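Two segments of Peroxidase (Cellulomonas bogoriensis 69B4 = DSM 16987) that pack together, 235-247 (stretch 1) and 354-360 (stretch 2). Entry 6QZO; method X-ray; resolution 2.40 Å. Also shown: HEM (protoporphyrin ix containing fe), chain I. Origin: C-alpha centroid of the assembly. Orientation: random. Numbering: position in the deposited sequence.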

# COMPACT_ATOMS: atom_id res chain seq x y z
N ARG A 235 2.24 16.80 1.20
CA ARG A 235 2.62 15.74 0.25
C ARG A 235 3.85 16.25 -0.50
O ARG A 235 3.70 17.24 -1.25
CB ARG A 235 1.47 15.44 -0.71
CG ARG A 235 1.62 14.14 -1.48
CD ARG A 235 0.47 13.93 -2.43
NE ARG A 235 0.60 12.73 -3.25
CZ ARG A 235 0.38 11.49 -2.84
NH1 ARG A 235 0.04 11.22 -1.59
NH2 ARG A 235 0.51 10.48 -3.70
N ILE A 236 5.03 15.69 -0.24
CA ILE A 236 6.30 16.23 -0.81
C ILE A 236 6.88 15.15 -1.72
O ILE A 236 7.31 14.10 -1.22
CB ILE A 236 7.29 16.69 0.27
CG1 ILE A 236 6.60 17.53 1.35
CG2 ILE A 236 8.42 17.47 -0.37
CD1 ILE A 236 7.53 17.92 2.49
N ALA A 237 6.87 15.44 -3.03
CA ALA A 237 7.35 14.54 -4.09
C ALA A 237 8.88 14.53 -4.09
O ALA A 237 9.50 15.62 -3.87
CB ALA A 237 6.80 14.99 -5.41
N MET A 238 9.47 13.35 -4.32
CA MET A 238 10.95 13.18 -4.47
C MET A 238 11.24 12.97 -5.95
O MET A 238 10.63 12.09 -6.58
CB MET A 238 11.46 12.00 -3.66
CG MET A 238 11.32 12.18 -2.19
SD MET A 238 11.46 10.58 -1.34
CE MET A 238 11.80 11.16 0.32
N ASN A 239 12.12 13.80 -6.52
CA ASN A 239 12.62 13.58 -7.89
C ASN A 239 13.74 12.56 -7.79
O ASN A 239 14.91 12.96 -7.74
CB ASN A 239 13.03 14.90 -8.55
CG ASN A 239 13.14 14.76 -10.04
OD1 ASN A 239 13.25 13.64 -10.55
ND2 ASN A 239 13.10 15.87 -10.76
N LEU A 240 13.41 11.27 -7.70
CA LEU A 240 14.43 10.20 -7.55
C LEU A 240 15.29 10.11 -8.82
O LEU A 240 16.48 9.78 -8.67
CB LEU A 240 13.74 8.88 -7.19
CG LEU A 240 13.05 8.87 -5.83
CD1 LEU A 240 12.43 7.51 -5.52
CD2 LEU A 240 14.01 9.28 -4.72
N ASP A 241 14.75 10.46 -9.98
CA ASP A 241 15.51 10.41 -11.27
C ASP A 241 16.70 11.38 -11.21
O ASP A 241 17.80 10.93 -11.57
CB ASP A 241 14.62 10.69 -12.48
CG ASP A 241 13.57 9.63 -12.75
OD1 ASP A 241 13.74 8.49 -12.27
OD2 ASP A 241 12.60 9.96 -13.44
N THR A 242 16.51 12.63 -10.77
CA THR A 242 17.62 13.63 -10.63
C THR A 242 18.46 13.33 -9.37
O THR A 242 19.69 13.53 -9.42
CB THR A 242 17.11 15.07 -10.67
OG1 THR A 242 16.08 15.22 -9.69
CG2 THR A 242 16.59 15.47 -12.03
N TRP A 243 17.84 12.86 -8.29
CA TRP A 243 18.55 12.44 -7.05
C TRP A 243 19.62 11.38 -7.39
O TRP A 243 20.69 11.37 -6.74
CB TRP A 243 17.52 11.91 -6.03
CG TRP A 243 18.04 11.50 -4.69
CD1 TRP A 243 17.94 10.26 -4.14
CD2 TRP A 243 18.63 12.35 -3.67
NE1 TRP A 243 18.44 10.27 -2.86
CE2 TRP A 243 18.88 11.53 -2.55
CE3 TRP A 243 18.98 13.70 -3.59
CZ2 TRP A 243 19.48 12.00 -1.39
CZ3 TRP A 243 19.58 14.17 -2.45
CH2 TRP A 243 19.83 13.33 -1.36
N ASP A 244 19.33 10.52 -8.37
CA ASP A 244 20.23 9.43 -8.82
C ASP A 244 21.51 9.99 -9.46
O ASP A 244 22.50 9.24 -9.51
CB ASP A 244 19.49 8.47 -9.75
CG ASP A 244 18.57 7.53 -9.02
OD1 ASP A 244 18.54 7.61 -7.76
OD2 ASP A 244 17.89 6.74 -9.71
N GLU A 245 21.49 11.25 -9.92
CA GLU A 245 22.65 11.92 -10.57
C GLU A 245 23.68 12.36 -9.51
O GLU A 245 24.77 12.82 -9.92
CB GLU A 245 22.19 13.13 -11.38
CG GLU A 245 21.29 12.77 -12.56
CD GLU A 245 20.67 13.97 -13.27
OE1 GLU A 245 20.57 15.05 -12.65
OE2 GLU A 245 20.35 13.83 -14.47
N LEU A 246 23.36 12.29 -8.22
CA LEU A 246 24.27 12.76 -7.12
C LEU A 246 25.10 11.59 -6.61
O LEU A 246 24.54 10.52 -6.35
CB LEU A 246 23.50 13.35 -5.95
CG LEU A 246 22.67 14.61 -6.20
CD1 LEU A 246 22.13 15.15 -4.88
CD2 LEU A 246 23.45 15.68 -6.92
N SER A 247 26.41 11.80 -6.43
CA SER A 247 27.28 10.94 -5.60
C SER A 247 26.70 10.84 -4.19
O SER A 247 25.93 11.73 -3.79
CB SER A 247 28.67 11.49 -5.54
OG SER A 247 28.71 12.64 -4.71
N GLU A 354 16.19 21.15 -4.35
CA GLU A 354 16.54 20.85 -5.76
C GLU A 354 15.99 19.47 -6.17
O GLU A 354 15.88 19.24 -7.38
CB GLU A 354 18.05 20.97 -5.98
CG GLU A 354 18.49 20.82 -7.44
CD GLU A 354 19.93 21.27 -7.71
OE1 GLU A 354 20.51 22.00 -6.85
OE2 GLU A 354 20.48 20.90 -8.79
N TRP A 355 15.66 18.60 -5.21
CA TRP A 355 15.27 17.18 -5.47
C TRP A 355 13.95 16.82 -4.78
O TRP A 355 13.55 15.65 -4.86
CB TRP A 355 16.41 16.25 -5.05
CG TRP A 355 17.66 16.58 -5.81
CD1 TRP A 355 17.89 16.35 -7.14
CD2 TRP A 355 18.77 17.35 -5.33
NE1 TRP A 355 19.09 16.89 -7.51
CE2 TRP A 355 19.66 17.50 -6.42
CE3 TRP A 355 19.11 17.90 -4.10
CZ2 TRP A 355 20.87 18.19 -6.31
CZ3 TRP A 355 20.31 18.57 -3.98
CH2 TRP A 355 21.17 18.71 -5.06
N THR A 356 13.27 17.79 -4.17
CA THR A 356 11.95 17.64 -3.53
C THR A 356 11.07 18.81 -3.96
O THR A 356 11.64 19.83 -4.34
CB THR A 356 12.06 17.60 -2.00
OG1 THR A 356 12.52 18.89 -1.60
CG2 THR A 356 12.99 16.53 -1.48
N PHE A 357 9.75 18.66 -3.91
CA PHE A 357 8.80 19.77 -4.16
C PHE A 357 7.45 19.44 -3.53
O PHE A 357 6.97 18.32 -3.63
CB PHE A 357 8.76 20.15 -5.64
CG PHE A 357 8.45 19.05 -6.63
CD1 PHE A 357 9.46 18.32 -7.23
CD2 PHE A 357 7.14 18.81 -7.03
CE1 PHE A 357 9.17 17.32 -8.14
CE2 PHE A 357 6.84 17.82 -7.96
CZ PHE A 357 7.86 17.07 -8.52
N PRO A 358 6.81 20.40 -2.82
CA PRO A 358 5.50 20.17 -2.22
C PRO A 358 4.42 20.17 -3.30
O PRO A 358 4.39 21.10 -4.09
CB PRO A 358 5.32 21.37 -1.27
CG PRO A 358 6.64 22.09 -1.24
CD PRO A 358 7.31 21.77 -2.56
N VAL A 359 3.58 19.13 -3.32
CA VAL A 359 2.45 19.00 -4.29
C VAL A 359 1.10 19.02 -3.56
O VAL A 359 0.07 19.08 -4.26
CB VAL A 359 2.61 17.77 -5.20
CG1 VAL A 359 3.85 17.91 -6.07
CG2 VAL A 359 2.66 16.46 -4.42
N GLY A 360 1.10 19.05 -2.23
CA GLY A 360 -0.12 19.11 -1.42
C GLY A 360 0.12 19.76 -0.08
O GLY A 360 1.19 19.52 0.50
CHA HEM I . 15.43 16.58 9.43
CHB HEM I . 14.45 14.55 5.19
CHC HEM I . 11.10 17.92 4.35
CHD HEM I . 11.79 19.71 8.77
C1A HEM I . 15.46 15.77 8.34
C2A HEM I . 16.43 14.74 8.13
C3A HEM I . 16.16 14.18 6.92
C4A HEM I . 15.02 14.83 6.41
CMA HEM I . 16.91 13.06 6.24
CAA HEM I . 17.59 14.38 9.04
CBA HEM I . 17.24 13.32 10.09
CGA HEM I . 16.36 13.92 11.13
O1A HEM I . 15.11 13.81 10.96
O2A HEM I . 16.87 14.53 12.11
C1B HEM I . 13.45 15.32 4.61
C2B HEM I . 12.94 15.03 3.31
C3B HEM I . 11.99 15.99 3.06
C4B HEM I . 11.97 16.85 4.25
CMB HEM I . 13.36 13.87 2.42
CAB HEM I . 11.07 16.15 1.91
CBB HEM I . 10.86 15.21 0.99
C1C HEM I . 10.98 18.71 5.48
C2C HEM I . 10.09 19.77 5.59
C3C HEM I . 10.25 20.32 6.84
C4C HEM I . 11.28 19.54 7.50
CMC HEM I . 9.11 20.30 4.57
CAC HEM I . 9.38 21.48 7.17
CBC HEM I . 9.37 22.13 8.30
C1D HEM I . 12.87 18.98 9.30
C2D HEM I . 13.40 19.22 10.66
C3D HEM I . 14.42 18.37 10.83
C4D HEM I . 14.49 17.60 9.58
CMD HEM I . 12.97 20.25 11.69
CAD HEM I . 15.30 18.25 12.08
CBD HEM I . 16.52 19.18 11.99
CGD HEM I . 17.45 19.19 13.20
O1D HEM I . 17.16 19.84 14.22
O2D HEM I . 18.55 18.57 13.19
NA HEM I . 14.61 15.81 7.28
NB HEM I . 12.86 16.40 5.12
NC HEM I . 11.70 18.57 6.62
ND HEM I . 13.56 17.99 8.71
FE HEM I . 13.28 17.26 6.99

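Strands 235-238 and 356-360 run antiparallel, their N-to-C directions 140° apart and their axes approaching to 4.5 Å. At Ala-237 and Phe-357 the pairing is reciprocal: Ala-237 N donates to Phe-357 O at 2.9 Å, and Phe-357 N to Ala-237 O at 3.1 Å. Pro-358, which has no amide hydrogen, lies opposite Ile-236 in a non-hydrogen-bonded pair, so its ring costs the ladder no bond. The register then slips by one residue in a beta bulge. Arg-235 O accepts from Val-359 N at 2.8 Å and, weakly, from Gly-360 N at 3.3 Å, while Arg-235 N donates to Gly-360 O at 3.0 Å. Glycine suits this tight corner: an ideal CB on Gly-360 would lie 3.2 Å from Arg-235 CB. Beyond the strand, Asn-239 N donates to Trp-355 O at 2.9 Å, carrying the pairing up to the helix, where the Asn-239 side chain caps Thr-242 N through a weak bond.

The side chains of Ile-236, Met-238, Thr-356 and Pro-358 share one face of the sheet. The heme lies on this side, with Ile-236 CD1 3.5 Å from HEM CMC and Thr-356 CG2 3.5 Å from HEM CBB. On the other face, the small Ala-237 lets the Phe-357 ring fold close; Ala-237 CB sits over that ring, 3.8 Å from Phe-357 CE2. Val-359 CG2 meets the aliphatic part of Arg-235 at CG, 3.9 Å away.

Trp-355 gives up the most surface to the contact, its broad indole reaching several partners at once. Leu-246 CD1 lies over one face, 3.6 Å from Trp-355 CZ2, a CH-pi contact. Thr-242 OG1 approaches the ring edge, 3.3 Å from Trp-355 CD1, and hydrogen-bonds to Asn-239 O. Trp-243 packs obliquely, with its CE3 3.9 Å from Trp-355 CG.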